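Local coordinates for protein chaperone SycD (Chlamydia pneumoniae, PDB 4NRH) that probably acts as a type III secretion chaperone of the LcrH/SycD family, forming a complex with CopN that directs secretion of translocator proteins, at residues G118-L123 with P128-Y133. Sequence-based numbering, arbitrary orientation.
Sequences GVTAVL and PYPHYY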
loop_
_atom_site.group_PDB
_atom_site.type_symbol
_atom_site.label_atom_id
_atom_site.label_comp_id
_atom_site.label_asym_id
_atom_site.label_seq_id
_atom_site.Cartn_x
_atom_site.Cartn_y
_atom_site.Cartn_z
ATOM N N GLY D 118 9.652 11.573 -24.684
ATOM C CA GLY D 118 8.527 11.398 -25.586
ATOM C C GLY D 118 7.234 11.953 -25.022
ATOM O O GLY D 118 6.441 12.555 -25.745
ATOM N N VAL D 119 7.022 11.749 -23.726
ATOM C CA VAL D 119 5.843 12.279 -23.054
ATOM C C VAL D 119 5.902 13.804 -22.999
ATOM O O VAL D 119 4.896 14.483 -23.213
ATOM C CB VAL D 119 5.705 11.717 -21.626
ATOM C CG1 VAL D 119 4.599 12.437 -20.873
ATOM C CG2 VAL D 119 5.432 10.221 -21.673
ATOM N N THR D 120 7.092 14.333 -22.723
ATOM C CA THR D 120 7.313 15.774 -22.695
ATOM C C THR D 120 6.915 16.401 -24.027
ATOM O O THR D 120 6.304 17.470 -24.065
ATOM C CB THR D 120 8.785 16.119 -22.387
ATOM O OG1 THR D 120 9.195 15.454 -21.186
ATOM C CG2 THR D 120 8.958 17.620 -22.212
ATOM N N ALA D 121 7.268 15.726 -25.116
ATOM C CA ALA D 121 6.921 16.177 -26.459
ATOM C C ALA D 121 5.407 16.262 -26.639
ATOM O O ALA D 121 4.888 17.260 -27.135
ATOM C CB ALA D 121 7.527 15.253 -27.501
ATOM N N VAL D 122 4.710 15.200 -26.242
ATOM C CA VAL D 122 3.254 15.144 -26.324
ATOM C C VAL D 122 2.607 16.292 -25.551
ATOM O O VAL D 122 1.684 16.945 -26.041
ATOM C CB VAL D 122 2.717 13.801 -25.785
ATOM C CG1 VAL D 122 1.197 13.812 -25.734
ATOM C CG2 VAL D 122 3.217 12.649 -26.642
ATOM N N LEU D 123 3.103 16.533 -24.342
ATOM C CA LEU D 123 2.550 17.565 -23.471
ATOM C C LEU D 123 2.946 18.967 -23.932
ATOM O O LEU D 123 2.297 19.953 -23.579
ATOM C CB LEU D 123 3.010 17.340 -22.030
ATOM C CG LEU D 123 2.588 16.023 -21.375
ATOM C CD1 LEU D 123 3.220 15.883 -19.996
ATOM C CD2 LEU D 123 1.071 15.914 -21.287
ATOM N N PRO D 128 11.086 21.973 -29.509
ATOM C CA PRO D 128 11.968 21.080 -30.272
ATOM C C PRO D 128 12.934 20.283 -29.393
ATOM O O PRO D 128 13.368 19.202 -29.791
ATOM C CB PRO D 128 12.741 22.046 -31.176
ATOM C CG PRO D 128 12.755 23.328 -30.417
ATOM C CD PRO D 128 11.427 23.391 -29.719
ATOM N N TYR D 129 13.261 20.816 -28.219
ATOM C CA TYR D 129 14.279 20.220 -27.349
ATOM C C TYR D 129 14.002 18.797 -26.837
ATOM O O TYR D 129 14.936 18.002 -26.742
ATOM C CB TYR D 129 14.545 21.148 -26.159
ATOM C CG TYR D 129 15.492 22.277 -26.497
ATOM C CD1 TYR D 129 16.863 22.061 -26.545
ATOM C CD2 TYR D 129 15.018 23.550 -26.784
ATOM C CE1 TYR D 129 17.738 23.083 -26.859
ATOM C CE2 TYR D 129 15.887 24.580 -27.100
ATOM C CZ TYR D 129 17.245 24.340 -27.135
ATOM O OH TYR D 129 18.115 25.359 -27.447
ATOM N N PRO D 130 12.742 18.471 -26.478
ATOM C CA PRO D 130 12.514 17.071 -26.095
ATOM C C PRO D 130 12.868 16.097 -27.218
ATOM O O PRO D 130 13.374 15.006 -26.950
ATOM C CB PRO D 130 11.015 17.030 -25.789
ATOM C CG PRO D 130 10.679 18.415 -25.389
ATOM C CD PRO D 130 11.553 19.304 -26.225
ATOM N N HIS D 131 12.602 16.497 -28.458
ATOM C CA HIS D 131 12.936 15.685 -29.623
ATOM C C HIS D 131 14.444 15.603 -29.846
ATOM O O HIS D 131 14.965 14.551 -30.216
ATOM C CB HIS D 131 12.251 16.242 -30.872
ATOM C CG HIS D 131 10.757 16.263 -30.781
ATOM N ND1 HIS D 131 9.986 15.132 -30.945
ATOM C CD2 HIS D 131 9.893 17.275 -30.535
ATOM C CE1 HIS D 131 8.711 15.448 -30.806
ATOM N NE2 HIS D 131 8.626 16.742 -30.556
ATOM N N TYR D 132 15.139 16.716 -29.625
ATOM C CA TYR D 132 16.590 16.759 -29.792
ATOM C C TYR D 132 17.306 15.828 -28.819
ATOM O O TYR D 132 18.251 15.134 -29.195
ATOM C CB TYR D 132 17.114 18.187 -29.617
ATOM C CG TYR D 132 18.625 18.275 -29.612
ATOM C CD1 TYR D 132 19.351 18.101 -30.783
ATOM C CD2 TYR D 132 19.324 18.529 -28.439
ATOM C CE1 TYR D 132 20.732 18.179 -30.786
ATOM C CE2 TYR D 132 20.705 18.609 -28.433
ATOM C CZ TYR D 132 21.404 18.432 -29.610
ATOM O OH TYR D 132 22.778 18.510 -29.613
ATOM N N TYR D 133 16.861 15.824 -27.568
ATOM C CA TYR D 133 17.456 14.957 -26.556
ATOM C C TYR D 133 17.071 13.502 -26.790
ATOM O O TYR D 133 17.782 12.588 -26.371
ATOM C CB TYR D 133 17.047 15.410 -25.153
ATOM C CG TYR D 133 17.790 16.645 -24.698
ATOM C CD1 TYR D 133 19.154 16.600 -24.440
ATOM C CD2 TYR D 133 17.134 17.859 -24.545
ATOM C CE1 TYR D 133 19.842 17.726 -24.032
ATOM C CE2 TYR D 133 17.813 18.992 -24.138
ATOM C CZ TYR D 133 19.167 18.919 -23.883
ATOM O OH TYR D 133 19.849 20.043 -23.476
#
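T120 and A121 meet P130 and H131 where helix 110-123 turns back into helix 129-140. The two short helical segments run nearly antiparallel, at 161°, and their axes come within 8.6 Å. The backbones are nearest at A121 and P130, with CA atoms 5.7 Å apart. Such a close approach suits the small methyl of A121.

T120 can be followed outward. Its CB lies 4.2 Å from P130 CB. Here the side chain forks. A chi1 of -53° sets OG1 beside the backbone N and leaves CG2 anti to it. T120 CG2 reaches the pyrrolidine ring, 3.7 Å from P130 CG. The two side chains cross at about a right angle. The other branch, OG1, makes a hydrogen bond to the carbonyl O of A116, one turn back in the same helix. This spends the polar end inside its own helix and presents the methyl to the proline. T120 also touches W97 and F98 of helix 94-106.

P130 CB packs against the backbone of A121, 4.0 Å from its N. The methyl of A121 also touches the imidazole of H131. A121 CB lies oblique to that ring, 3.5 Å from H131 CE1, with H131 NE2 about as near. Beyond it, H131 touches M153, A154 and R157 of helix 147-158.

Paired antiparallel helices are the building unit of tetratricopeptide repeats, and segment 118-123 falls within the chain's tetratricopeptide-repeat sequence region. The join between the two segments is van der Waals packing of methyls, a proline ring and an imidazole. It therefore depends on close fit of shape, with no hydrogen bonding between the two segments.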